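Local coordinates for protein flavin adenine dinucleotide synthase (Saccharomyces cerevisiae, PDB 2WSI) that catalyses the transfer of an adenylyl group from ATP to flavin mononucleotide, forming the coenzyme FAD and diphosphate, at residues A[55-60]-A[103-108]; A[159-164]-A[186-191]. All blocks are in the same frame, centred on the assembly; numbering follows the deposited sequence.

Contact 1: A[55-60]-A[103-108]; sequences EISFSY and PTVFID. With FAD (flavin-adenine dinucleotide), chain C.
Phe58 is held on both of its backbone polar atoms by the segment 103-108: its N donates to Pro103 O at 3.0 Å, and its O accepts from Val105 N at 2.8 Å. Two residues on, Tyr60 N donates to Val105 O with an N-H...O angle of 168°. The three bonds set a parallel register, Phe58 beside Thr104 and Ser59 beside Val105, although the short strands are twisted 41° against each other. Both belong to the parallel part of the mixed central sheet of the PAPS reductase-type, HUP-clan fold, and helix 64-87 runs in the chain between them, giving a beta-alpha-beta crossover. Just past the end of strand 102-106 the backbone reads the adenine edge of FAD: Ile107 N donates to FAD N1A, and FAD N6A donates to Ile107 O, each at 2.9 Å and nearly straight. FAD O2B, a ribose hydroxyl, donates to Ser59 O. The side chains divide between the two faces. On that of Phe58 and Thr104, Thr104 CG2 packs 3.5 Å from Tyr60 CB, while Thr104 OG1 bonds to Leu102 O. On that of Ser59 and Val105, Val105 CG1 lies 3.4 Å from Ser57 OG and 3.9 Å from Ser59 CB. Farther along, Phe106 approaches Tyr60 O through CD1, with Asp108 N above the centre of one ring face. Phe58 turns its ring away toward helix 64-87, where it meets Tyr73 edge-to-face.

Contact 2: A[159-164]-A[186-191]; sequences EAIVIG and PDFMRL. With FAD (flavin-adenine dinucleotide), chain C.
Strands 160-162 and 189-191 are parallel neighbours in the central sheet of the PAPS reductase-type fold, and residues in and next to them line part of the FAD pocket. Residue pairing runs Ala160 with Met189, Ile161 with Arg190 and Val162 with Leu191, with only 22° between the strand directions. Four backbone hydrogen bonds fix this ladder: Met189 N to Glu159 O, Ile161 N to Met189 O, Leu191 N to Ile161 O and Ile163 N to Leu191 O, the last bent to 148° at the hydrogen. On the face of Ala160 and Val162, Leu191 CD1 sits 3.7 Å from Ala160 CB and 4.0 Å from Val162 CG2, bridging the two. On the face of Ile161, the Phe188 ring receives a CH-pi contact: Ile161 CG1 stands 4.0 Å from the ring centroid, offset toward the rim. FAD C6 lies at the edge of the same ring, nearest CZ. Ile163 CD1 meets Arg190 CG on one side and FAD C7 on another, at 3.8 and 3.5 Å. The Arg190 chain bends at chi3, which turns NE off the line of the chain; one face of the guanidinium has FAD O4 over its centre, while NH2 donates to Arg180 O. At the far end of the segment, Gly164 N donates to the ribose hydroxyl oxygen FAD O2B at 3.0 Å, with an angle of 177° at the hydrogen.

Contacts 1 and 2 share one sheet, since strand 56-59 lies directly beside strand 160-162; their centres are 10 Å apart. Across that seam, Ser59 OG comes within 2.6 Å of Val162 O, a probable hydrogen bond, and Glu55 O approaches Glu159 N at 2.8 Å, probably another. Apolar packing adds to these, with Ile56 CG2 at 3.5 Å from Val162 CG2. The two contacts divide FAD between them: contact 1 lies at the adenine, contact 2 mainly at the isoalloxazine, with 159-164 also reaching the adenosine ribose. They converge on one ribose hydroxyl, FAD O2B, a hydrogen-bond donor toward contact 1 and an acceptor from contact 2.

Contact 1: A[55-60]-A[103-108]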
ATOM      1  N   GLU A  55       0.147   9.314 -17.891  1.00  6.23           N
ATOM      2  CA  GLU A  55      -1.051  10.095 -17.576  1.00  9.38           C
ATOM      3  C   GLU A  55      -1.369   9.904 -16.107  1.00 13.41           C
ATOM      4  O   GLU A  55      -1.907  10.806 -15.446  1.00  9.52           O
ATOM      5  CB  GLU A  55      -2.270   9.650 -18.406  1.00 12.22           C
ATOM      6  CG  GLU A  55      -2.149   9.963 -19.883  1.00 17.74           C
ATOM      7  CD  GLU A  55      -3.336   9.448 -20.708  1.00 19.91           C
ATOM      8  OE1 GLU A  55      -4.338   9.025 -20.124  1.00 17.42           O
ATOM      9  OE2 GLU A  55      -3.269   9.466 -21.946  1.00 30.21           O
ATOM     10  N   ILE A  56      -1.059   8.711 -15.616  1.00  6.99           N
ATOM     11  CA  ILE A  56      -1.275   8.384 -14.211  1.00  8.11           C
ATOM     12  C   ILE A  56       0.053   8.141 -13.537  1.00 10.96           C
ATOM     13  O   ILE A  56       0.818   7.315 -14.007  1.00  8.54           O
ATOM     14  CB  ILE A  56      -2.077   7.087 -14.039  1.00 11.39           C
ATOM     15  CG1 ILE A  56      -3.460   7.181 -14.701  1.00 10.43           C
ATOM     16  CG2 ILE A  56      -2.307   6.803 -12.553  1.00  9.22           C
ATOM     17  CD1 ILE A  56      -4.215   5.874 -14.639  1.00 11.97           C
ATOM     18  N   SER A  57       0.290   8.793 -12.398  1.00  7.15           N
ATOM     19  CA  SER A  57       1.392   8.411 -11.541  1.00  9.71           C
ATOM     20  C   SER A  57       0.855   7.782 -10.256  1.00 13.01           C
ATOM     21  O   SER A  57      -0.174   8.194  -9.738  1.00  7.09           O
ATOM     22  CB  SER A  57       2.216   9.619 -11.155  1.00 15.25           C
ATOM     23  OG  SER A  57       3.350   9.180 -10.452  1.00 22.27           O
ATOM     24  N   PHE A  58       1.551   6.776  -9.764  1.00 11.86           N
ATOM     25  CA  PHE A  58       1.158   6.079  -8.538  1.00  7.53           C
ATOM     26  C   PHE A  58       1.920   6.707  -7.362  1.00 12.39           C
ATOM     27  O   PHE A  58       3.168   6.718  -7.358  1.00  8.13           O
ATOM     28  CB  PHE A  58       1.520   4.588  -8.681  1.00  8.99           C
ATOM     29  CG  PHE A  58       0.905   3.722  -7.628  1.00  8.90           C
ATOM     30  CD1 PHE A  58      -0.219   2.978  -7.911  1.00 11.20           C
ATOM     31  CD2 PHE A  58       1.443   3.676  -6.350  1.00  8.63           C
ATOM     32  CE1 PHE A  58      -0.829   2.194  -6.923  1.00 11.06           C
ATOM     33  CE2 PHE A  58       0.842   2.907  -5.346  1.00 11.92           C
ATOM     34  CZ  PHE A  58      -0.289   2.169  -5.628  1.00 13.96           C
ATOM     35  N   SER A  59       1.205   7.270  -6.377  1.00 12.52           N
ATOM     36  CA  SER A  59       1.908   7.789  -5.193  1.00  8.87           C
ATOM     37  C   SER A  59       2.182   6.657  -4.212  1.00 15.08           C
ATOM     38  O   SER A  59       1.276   6.024  -3.672  1.00 10.71           O
ATOM     39  CB  SER A  59       1.188   8.968  -4.507  1.00 14.44           C
ATOM     40  OG  SER A  59      -0.117   8.615  -4.073  1.00 19.78           O
ATOM     41  N   TYR A  60       3.458   6.411  -3.987  1.00  9.18           N
ATOM     42  CA  TYR A  60       3.881   5.257  -3.214  1.00  9.29           C
ATOM     43  C   TYR A  60       4.841   5.707  -2.109  1.00 14.17           C
ATOM     44  O   TYR A  60       5.814   6.414  -2.381  1.00  8.06           O
ATOM     45  CB  TYR A  60       4.599   4.292  -4.145  1.00  7.75           C
ATOM     46  CG  TYR A  60       5.083   3.021  -3.486  1.00 10.76           C
ATOM     47  CD1 TYR A  60       4.176   2.123  -2.921  1.00  9.56           C
ATOM     48  CD2 TYR A  60       6.445   2.696  -3.451  1.00 12.65           C
ATOM     49  CE1 TYR A  60       4.602   0.949  -2.328  1.00  9.98           C
ATOM     50  CE2 TYR A  60       6.880   1.530  -2.864  1.00  9.21           C
ATOM     51  CZ  TYR A  60       5.948   0.651  -2.296  1.00 12.43           C
ATOM     52  OH  TYR A  60       6.313  -0.535  -1.709  1.00  8.53           O
ATOM     53  N   PRO A 103       5.165   4.513 -13.717  1.00 11.10           N
ATOM     54  CA  PRO A 103       5.476   5.836 -13.175  1.00 12.42           C
ATOM     55  C   PRO A 103       4.974   6.004 -11.744  1.00 15.65           C
ATOM     56  O   PRO A 103       3.791   5.777 -11.473  1.00 10.09           O
ATOM     57  CB  PRO A 103       4.722   6.797 -14.097  1.00 13.33           C
ATOM     58  CG  PRO A 103       4.402   6.008 -15.327  1.00 20.41           C
ATOM     59  CD  PRO A 103       4.308   4.573 -14.921  1.00 16.83           C
ATOM     60  N   THR A 104       5.862   6.452 -10.865  1.00  9.91           N
ATOM     61  CA  THR A 104       5.608   6.398  -9.439  1.00 10.61           C
ATOM     62  C   THR A 104       6.211   7.641  -8.816  1.00 12.11           C
ATOM     63  O   THR A 104       7.220   8.149  -9.305  1.00  8.75           O
ATOM     64  CB  THR A 104       6.245   5.123  -8.815  1.00 11.92           C
ATOM     65  OG1 THR A 104       5.705   3.953  -9.451  1.00 16.36           O
ATOM     66  CG2 THR A 104       5.999   5.053  -7.277  1.00  9.55           C
ATOM     67  N   VAL A 105       5.588   8.143  -7.750  1.00  9.23           N
ATOM     68  CA  VAL A 105       6.093   9.333  -7.087  1.00 11.36           C
ATOM     69  C   VAL A 105       6.204   9.075  -5.601  1.00 14.44           C
ATOM     70  O   VAL A 105       5.247   8.586  -5.009  1.00  8.87           O
ATOM     71  CB  VAL A 105       5.184  10.566  -7.326  1.00 16.26           C
ATOM     72  CG1 VAL A 105       3.726  10.196  -7.187  1.00 17.67           C
ATOM     73  CG2 VAL A 105       5.526  11.694  -6.335  1.00 14.51           C
ATOM     74  N   PHE A 106       7.366   9.396  -5.018  1.00  7.23           N
ATOM     75  CA  PHE A 106       7.605   9.230  -3.594  1.00 12.52           C
ATOM     76  C   PHE A 106       8.077  10.560  -3.056  1.00 13.78           C
ATOM     77  O   PHE A 106       9.082  11.096  -3.527  1.00 14.21           O
ATOM     78  CB  PHE A 106       8.691   8.182  -3.327  1.00 12.59           C
ATOM     79  CG  PHE A 106       9.104   8.090  -1.863  1.00 13.15           C
ATOM     80  CD1 PHE A 106       8.147   8.115  -0.850  1.00 13.57           C
ATOM     81  CD2 PHE A 106      10.445   7.973  -1.511  1.00 20.59           C
ATOM     82  CE1 PHE A 106       8.513   8.019   0.483  1.00 20.36           C
ATOM     83  CE2 PHE A 106      10.829   7.887  -0.159  1.00 19.88           C
ATOM     84  CZ  PHE A 106       9.859   7.910   0.827  1.00 20.84           C
ATOM     85  N   ILE A 107       7.370  11.101  -2.071  1.00 16.95           N
ATOM     86  CA  ILE A 107       7.847  12.337  -1.469  1.00 16.89           C
ATOM     87  C   ILE A 107       8.714  11.973  -0.278  1.00 22.01           C
ATOM     88  O   ILE A 107       8.223  11.443   0.723  1.00 14.50           O
ATOM     89  CB  ILE A 107       6.710  13.289  -1.090  1.00 19.56           C
ATOM     90  CG1 ILE A 107       5.789  13.539  -2.296  1.00 13.26           C
ATOM     91  CG2 ILE A 107       7.293  14.619  -0.567  1.00 21.56           C
ATOM     92  CD1 ILE A 107       6.532  14.081  -3.561  1.00 13.64           C
ATOM     93  N   ASP A 108      10.019  12.207  -0.419  1.00 18.16           N
ATOM     94  CA  ASP A 108      10.972  11.936   0.647  1.00 16.55           C
ATOM     95  C   ASP A 108      11.149  13.192   1.490  1.00 26.06           C
ATOM     96  O   ASP A 108      11.306  14.285   0.952  1.00 28.89           O
ATOM     97  CB  ASP A 108      12.314  11.521   0.053  1.00 22.80           C
ATOM     98  CG  ASP A 108      13.239  10.882   1.072  1.00 30.67           C
ATOM     99  OD1 ASP A 108      12.744  10.348   2.083  1.00 27.39           O
ATOM    100  OD2 ASP A 108      14.469  10.897   0.849  1.00 27.99           O
TER
HETATM  101  PA  FAD C2762      -1.270   9.380   4.414  1.00 25.11           P
HETATM  102  O1A FAD C2762      -0.330   8.952   5.508  1.00 25.55           O
HETATM  103  O2A FAD C2762      -1.021  10.809   4.014  1.00 38.25           O
HETATM  104  O5B FAD C2762      -1.265   8.383   3.134  1.00 20.66           O
HETATM  105  C5B FAD C2762      -2.346   8.452   2.222  1.00 16.98           C
HETATM  106  C4B FAD C2762      -1.824   8.117   0.822  1.00 15.06           C
HETATM  107  O4B FAD C2762      -1.143   9.226   0.296  1.00 19.87           O
HETATM  108  C3B FAD C2762      -0.816   6.984   0.851  1.00 16.45           C
HETATM  109  O3B FAD C2762      -1.440   5.731   0.731  1.00 14.93           O
HETATM  110  C2B FAD C2762       0.045   7.302  -0.358  1.00 12.69           C
HETATM  111  O2B FAD C2762      -0.554   6.808  -1.537  1.00 16.97           O
HETATM  112  C1B FAD C2762       0.026   8.808  -0.384  1.00 16.42           C
HETATM  113  N9A FAD C2762       1.204   9.300   0.348  1.00 18.03           N
HETATM  114  C8A FAD C2762       1.295   9.677   1.664  1.00 23.63           C
HETATM  115  N7A FAD C2762       2.568  10.084   1.916  1.00 14.64           N
HETATM  116  C5A FAD C2762       3.281   9.941   0.768  1.00 19.71           C
HETATM  117  C6A FAD C2762       4.601  10.183   0.448  1.00 15.26           C
HETATM  118  N6A FAD C2762       5.484  10.667   1.341  1.00 15.88           N
HETATM  119  N1A FAD C2762       5.006   9.957  -0.836  1.00 13.01           N
HETATM  120  C2A FAD C2762       4.145   9.487  -1.806  1.00 15.73           C
HETATM  121  N3A FAD C2762       2.840   9.210  -1.472  1.00 15.74           N
HETATM  122  C4A FAD C2762       2.426   9.469  -0.212  1.00 16.27           C
HETATM  123  N1  FAD C2762      -6.081  16.732   0.938  1.00 23.68           N
HETATM  124  C2  FAD C2762      -7.056  17.664   0.695  1.00 23.88           C
HETATM  125  O2  FAD C2762      -7.672  18.175   1.630  1.00 30.53           O
HETATM  126  N3  FAD C2762      -7.348  18.034  -0.595  1.00 26.86           N
HETATM  127  C4  FAD C2762      -6.665  17.481  -1.656  1.00 28.00           C
HETATM  128  O4  FAD C2762      -6.986  17.853  -2.790  1.00 24.47           O
HETATM  129  C4X FAD C2762      -5.667  16.532  -1.414  1.00 18.42           C
HETATM  130  N5  FAD C2762      -4.952  15.943  -2.454  1.00 21.16           N
HETATM  131  C5X FAD C2762      -3.977  15.000  -2.195  1.00 18.24           C
HETATM  132  C6  FAD C2762      -3.254  14.404  -3.229  1.00 16.27           C
HETATM  133  C7  FAD C2762      -2.251  13.476  -2.935  1.00 14.18           C
HETATM  134  C7M FAD C2762      -1.447  12.826  -4.024  1.00 16.31           C
HETATM  135  C8  FAD C2762      -1.994  13.137  -1.613  1.00 21.91           C
HETATM  136  C8M FAD C2762      -0.940  12.123  -1.281  1.00 21.95           C
HETATM  137  C9  FAD C2762      -2.721  13.723  -0.592  1.00 21.88           C
HETATM  138  C9A FAD C2762      -3.698  14.657  -0.871  1.00 23.12           C
HETATM  139  N10 FAD C2762      -4.395  15.237   0.170  1.00 24.68           N
HETATM  140  C10 FAD C2762      -5.391  16.153  -0.104  1.00 24.87           C
HETATM  141  C1' FAD C2762      -4.101  14.825   1.587  1.00 26.69           C
HETATM  142  C2' FAD C2762      -4.966  13.609   1.984  1.00 21.38           C
HETATM  143  O2' FAD C2762      -6.338  13.785   1.724  1.00 25.97           O
HETATM  144  C3' FAD C2762      -4.797  13.212   3.448  1.00 28.60           C
HETATM  145  O3' FAD C2762      -5.418  14.175   4.264  1.00 25.46           O
HETATM  146  C4' FAD C2762      -3.328  13.095   3.811  1.00 29.94           C
HETATM  147  O4' FAD C2762      -2.648  12.327   2.840  1.00 26.79           O
HETATM  148  C5' FAD C2762      -3.166  12.407   5.167  1.00 27.30           C
HETATM  149  O5' FAD C2762      -4.052  11.305   5.236  1.00 38.05           O
HETATM  150  P   FAD C2762      -3.588   9.913   5.902  1.00 34.15           P
HETATM  151  O1P FAD C2762      -2.689  10.195   7.083  1.00 31.74           O
HETATM  152  O2P FAD C2762      -4.794   9.053   6.204  1.00 31.53           O
HETATM  153  O3P FAD C2762      -2.779   9.078   4.810  1.00 31.54           O

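Contact 2: A[159-164]-A[186-191]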
ATOM      1  N   GLU A 159      -2.119  13.570 -15.364  1.00  9.09           N
ATOM      2  CA  GLU A 159      -3.544  13.911 -15.277  1.00 11.51           C
ATOM      3  C   GLU A 159      -4.199  13.394 -13.991  1.00 13.11           C
ATOM      4  O   GLU A 159      -5.219  13.914 -13.528  1.00  7.35           O
ATOM      5  CB  GLU A 159      -4.284  13.381 -16.519  1.00 12.00           C
ATOM      6  CG  GLU A 159      -3.762  14.029 -17.819  1.00 13.39           C
ATOM      7  CD  GLU A 159      -4.586  13.684 -19.043  1.00 24.86           C
ATOM      8  OE1 GLU A 159      -5.766  13.283 -18.870  1.00 25.11           O
ATOM      9  OE2 GLU A 159      -4.057  13.820 -20.182  1.00 18.23           O
ATOM     10  N   ALA A 160      -3.601  12.378 -13.403  1.00  7.28           N
ATOM     11  CA  ALA A 160      -4.231  11.701 -12.246  1.00  8.21           C
ATOM     12  C   ALA A 160      -3.145  11.020 -11.408  1.00  7.59           C
ATOM     13  O   ALA A 160      -2.095  10.659 -11.938  1.00  6.91           O
ATOM     14  CB  ALA A 160      -5.232  10.661 -12.727  1.00  8.63           C
ATOM     15  N   ILE A 161      -3.386  10.906 -10.107  1.00  6.71           N
ATOM     16  CA  ILE A 161      -2.470  10.271  -9.193  1.00  6.43           C
ATOM     17  C   ILE A 161      -3.217   9.263  -8.319  1.00 10.50           C
ATOM     18  O   ILE A 161      -4.247   9.590  -7.756  1.00  7.72           O
ATOM     19  CB  ILE A 161      -1.801  11.315  -8.318  1.00  7.15           C
ATOM     20  CG1 ILE A 161      -1.178  12.357  -9.259  1.00 11.98           C
ATOM     21  CG2 ILE A 161      -0.760  10.650  -7.394  1.00  6.68           C
ATOM     22  CD1 ILE A 161       0.031  13.058  -8.739  1.00 16.78           C
ATOM     23  N   VAL A 162      -2.685   8.047  -8.239  1.00  9.08           N
ATOM     24  CA  VAL A 162      -3.275   6.995  -7.439  1.00  8.44           C
ATOM     25  C   VAL A 162      -2.794   7.178  -5.999  1.00  9.83           C
ATOM     26  O   VAL A 162      -1.612   7.335  -5.763  1.00  8.93           O
ATOM     27  CB  VAL A 162      -2.829   5.593  -7.933  1.00 10.70           C
ATOM     28  CG1 VAL A 162      -3.554   4.505  -7.137  1.00 11.37           C
ATOM     29  CG2 VAL A 162      -3.068   5.416  -9.459  1.00  7.49           C
ATOM     30  N   ILE A 163      -3.715   7.081  -5.040  1.00  7.86           N
ATOM     31  CA  ILE A 163      -3.462   7.427  -3.637  1.00 11.88           C
ATOM     32  C   ILE A 163      -4.074   6.320  -2.781  1.00 13.98           C
ATOM     33  O   ILE A 163      -5.257   6.023  -2.949  1.00  8.18           O
ATOM     34  CB  ILE A 163      -4.211   8.714  -3.277  1.00 10.79           C
ATOM     35  CG1 ILE A 163      -3.749   9.850  -4.205  1.00 10.55           C
ATOM     36  CG2 ILE A 163      -4.038   9.056  -1.801  1.00 18.61           C
ATOM     37  CD1 ILE A 163      -4.608  11.133  -4.087  1.00 10.09           C
ATOM     38  N   GLY A 164      -3.287   5.725  -1.882  1.00  8.51           N
ATOM     39  CA  GLY A 164      -3.752   4.579  -1.106  1.00  9.87           C
ATOM     40  C   GLY A 164      -4.501   4.979   0.171  1.00 10.40           C
ATOM     41  O   GLY A 164      -4.454   4.274   1.176  1.00 10.40           O
ATOM     42  N   PRO A 186      -2.708  21.547  -6.358  1.00 20.79           N
ATOM     43  CA  PRO A 186      -2.640  21.687  -7.808  1.00 20.54           C
ATOM     44  C   PRO A 186      -3.738  20.840  -8.462  1.00 26.12           C
ATOM     45  O   PRO A 186      -4.188  19.881  -7.846  1.00 15.88           O
ATOM     46  CB  PRO A 186      -1.252  21.131  -8.162  1.00 23.66           C
ATOM     47  CG  PRO A 186      -0.615  20.699  -6.899  1.00 27.69           C
ATOM     48  CD  PRO A 186      -1.623  20.719  -5.812  1.00 28.54           C
ATOM     49  N   ASP A 187      -4.162  21.166  -9.678  1.00 19.15           N
ATOM     50  CA  ASP A 187      -5.249  20.423 -10.313  1.00 23.02           C
ATOM     51  C   ASP A 187      -4.774  19.092 -10.907  1.00 26.11           C
ATOM     52  O   ASP A 187      -3.982  19.061 -11.830  1.00 18.39           O
ATOM     53  CB  ASP A 187      -5.910  21.269 -11.421  1.00 27.18           C
ATOM     54  CG  ASP A 187      -7.222  20.646 -11.960  1.00 29.17           C
ATOM     55  OD1 ASP A 187      -7.656  19.563 -11.492  1.00 21.97           O
ATOM     56  OD2 ASP A 187      -7.837  21.254 -12.873  1.00 36.20           O
ATOM     57  N   PHE A 188      -5.245  17.992 -10.339  1.00 17.75           N
ATOM     58  CA  PHE A 188      -5.159  16.684 -10.990  1.00 13.06           C
ATOM     59  C   PHE A 188      -6.270  15.833 -10.391  1.00 10.58           C
ATOM     60  O   PHE A 188      -6.925  16.256  -9.439  1.00 13.80           O
ATOM     61  CB  PHE A 188      -3.795  15.999 -10.792  1.00 10.24           C
ATOM     62  CG  PHE A 188      -3.369  15.845  -9.345  1.00 12.64           C
ATOM     63  CD1 PHE A 188      -3.808  14.782  -8.583  1.00 12.23           C
ATOM     64  CD2 PHE A 188      -2.482  16.754  -8.768  1.00 17.37           C
ATOM     65  CE1 PHE A 188      -3.413  14.633  -7.252  1.00 11.69           C
ATOM     66  CE2 PHE A 188      -2.070  16.616  -7.442  1.00 14.38           C
ATOM     67  CZ  PHE A 188      -2.521  15.545  -6.683  1.00 13.72           C
ATOM     68  N   MET A 189      -6.516  14.667 -10.968  1.00 10.24           N
ATOM     69  CA  MET A 189      -7.589  13.824 -10.462  1.00  8.50           C
ATOM     70  C   MET A 189      -7.022  12.892  -9.416  1.00  9.57           C
ATOM     71  O   MET A 189      -6.028  12.206  -9.664  1.00  8.74           O
ATOM     72  CB  MET A 189      -8.229  12.992 -11.591  1.00 10.74           C
ATOM     73  CG  MET A 189      -9.549  12.336 -11.159  1.00 10.62           C
ATOM     74  SD  MET A 189     -10.915  13.558 -10.980  1.00  1.95           S
ATOM     75  CE  MET A 189     -11.454  13.580 -12.700  1.00 12.24           C
ATOM     76  N   ARG A 190      -7.668  12.856  -8.252  1.00  7.85           N
ATOM     77  CA  ARG A 190      -7.321  11.874  -7.229  1.00 11.53           C
ATOM     78  C   ARG A 190      -8.025  10.551  -7.544  1.00 12.64           C
ATOM     79  O   ARG A 190      -9.243  10.513  -7.777  1.00 11.47           O
ATOM     80  CB  ARG A 190      -7.737  12.372  -5.839  1.00 10.54           C
ATOM     81  CG  ARG A 190      -7.060  13.654  -5.431  1.00 10.91           C
ATOM     82  CD  ARG A 190      -7.458  14.049  -3.988  1.00 17.77           C
ATOM     83  NE  ARG A 190      -8.714  14.792  -3.977  1.00 18.52           N
ATOM     84  CZ  ARG A 190      -9.318  15.231  -2.876  1.00 23.07           C
ATOM     85  NH1 ARG A 190      -8.774  15.003  -1.688  1.00 19.20           N
ATOM     86  NH2 ARG A 190     -10.456  15.917  -2.966  1.00 15.93           N
ATOM     87  N   LEU A 191      -7.234   9.482  -7.560  1.00 11.63           N
ATOM     88  CA  LEU A 191      -7.723   8.134  -7.786  1.00 10.62           C
ATOM     89  C   LEU A 191      -7.515   7.387  -6.464  1.00 12.15           C
ATOM     90  O   LEU A 191      -6.376   7.137  -6.061  1.00  5.04           O
ATOM     91  CB  LEU A 191      -6.918   7.442  -8.905  1.00  8.87           C
ATOM     92  CG  LEU A 191      -6.884   8.182 -10.246  1.00  9.53           C
ATOM     93  CD1 LEU A 191      -6.074   7.365 -11.285  1.00 11.19           C
ATOM     94  CD2 LEU A 191      -8.331   8.469 -10.759  1.00  8.07           C
TER
HETATM   95  PA  FAD C2762      -1.270   9.380   4.414  1.00 25.11           P
HETATM   96  O1A FAD C2762      -0.330   8.952   5.508  1.00 25.55           O
HETATM   97  O2A FAD C2762      -1.021  10.809   4.014  1.00 38.25           O
HETATM   98  O5B FAD C2762      -1.265   8.383   3.134  1.00 20.66           O
HETATM   99  C5B FAD C2762      -2.346   8.452   2.222  1.00 16.98           C
HETATM  100  C4B FAD C2762      -1.824   8.117   0.822  1.00 15.06           C
HETATM  101  O4B FAD C2762      -1.143   9.226   0.296  1.00 19.87           O
HETATM  102  C3B FAD C2762      -0.816   6.984   0.851  1.00 16.45           C
HETATM  103  O3B FAD C2762      -1.440   5.731   0.731  1.00 14.93           O
HETATM  104  C2B FAD C2762       0.045   7.302  -0.358  1.00 12.69           C
HETATM  105  O2B FAD C2762      -0.554   6.808  -1.537  1.00 16.97           O
HETATM  106  C1B FAD C2762       0.026   8.808  -0.384  1.00 16.42           C
HETATM  107  N9A FAD C2762       1.204   9.300   0.348  1.00 18.03           N
HETATM  108  C8A FAD C2762       1.295   9.677   1.664  1.00 23.63           C
HETATM  109  N7A FAD C2762       2.568  10.084   1.916  1.00 14.64           N
HETATM  110  C5A FAD C2762       3.281   9.941   0.768  1.00 19.71           C
HETATM  111  C6A FAD C2762       4.601  10.183   0.448  1.00 15.26           C
HETATM  112  N6A FAD C2762       5.484  10.667   1.341  1.00 15.88           N
HETATM  113  N1A FAD C2762       5.006   9.957  -0.836  1.00 13.01           N
HETATM  114  C2A FAD C2762       4.145   9.487  -1.806  1.00 15.73           C
HETATM  115  N3A FAD C2762       2.840   9.210  -1.472  1.00 15.74           N
HETATM  116  C4A FAD C2762       2.426   9.469  -0.212  1.00 16.27           C
HETATM  117  N1  FAD C2762      -6.081  16.732   0.938  1.00 23.68           N
HETATM  118  C2  FAD C2762      -7.056  17.664   0.695  1.00 23.88           C
HETATM  119  O2  FAD C2762      -7.672  18.175   1.630  1.00 30.53           O
HETATM  120  N3  FAD C2762      -7.348  18.034  -0.595  1.00 26.86           N
HETATM  121  C4  FAD C2762      -6.665  17.481  -1.656  1.00 28.00           C
HETATM  122  O4  FAD C2762      -6.986  17.853  -2.790  1.00 24.47           O
HETATM  123  C4X FAD C2762      -5.667  16.532  -1.414  1.00 18.42           C
HETATM  124  N5  FAD C2762      -4.952  15.943  -2.454  1.00 21.16           N
HETATM  125  C5X FAD C2762      -3.977  15.000  -2.195  1.00 18.24           C
HETATM  126  C6  FAD C2762      -3.254  14.404  -3.229  1.00 16.27           C
HETATM  127  C7  FAD C2762      -2.251  13.476  -2.935  1.00 14.18           C
HETATM  128  C7M FAD C2762      -1.447  12.826  -4.024  1.00 16.31           C
HETATM  129  C8  FAD C2762      -1.994  13.137  -1.613  1.00 21.91           C
HETATM  130  C8M FAD C2762      -0.940  12.123  -1.281  1.00 21.95           C
HETATM  131  C9  FAD C2762      -2.721  13.723  -0.592  1.00 21.88           C
HETATM  132  C9A FAD C2762      -3.698  14.657  -0.871  1.00 23.12           C
HETATM  133  N10 FAD C2762      -4.395  15.237   0.170  1.00 24.68           N
HETATM  134  C10 FAD C2762      -5.391  16.153  -0.104  1.00 24.87           C
HETATM  135  C1' FAD C2762      -4.101  14.825   1.587  1.00 26.69           C
HETATM  136  C2' FAD C2762      -4.966  13.609   1.984  1.00 21.38           C
HETATM  137  O2' FAD C2762      -6.338  13.785   1.724  1.00 25.97           O
HETATM  138  C3' FAD C2762      -4.797  13.212   3.448  1.00 28.60           C
HETATM  139  O3' FAD C2762      -5.418  14.175   4.264  1.00 25.46           O
HETATM  140  C4' FAD C2762      -3.328  13.095   3.811  1.00 29.94           C
HETATM  141  O4' FAD C2762      -2.648  12.327   2.840  1.00 26.79           O
HETATM  142  C5' FAD C2762      -3.166  12.407   5.167  1.00 27.30           C
HETATM  143  O5' FAD C2762      -4.052  11.305   5.236  1.00 38.05           O
HETATM  144  P   FAD C2762      -3.588   9.913   5.902  1.00 34.15           P
HETATM  145  O1P FAD C2762      -2.689  10.195   7.083  1.00 31.74           O
HETATM  146  O2P FAD C2762      -4.794   9.053   6.204  1.00 31.53           O
HETATM  147  O3P FAD C2762      -2.779   9.078   4.810  1.00 31.54           O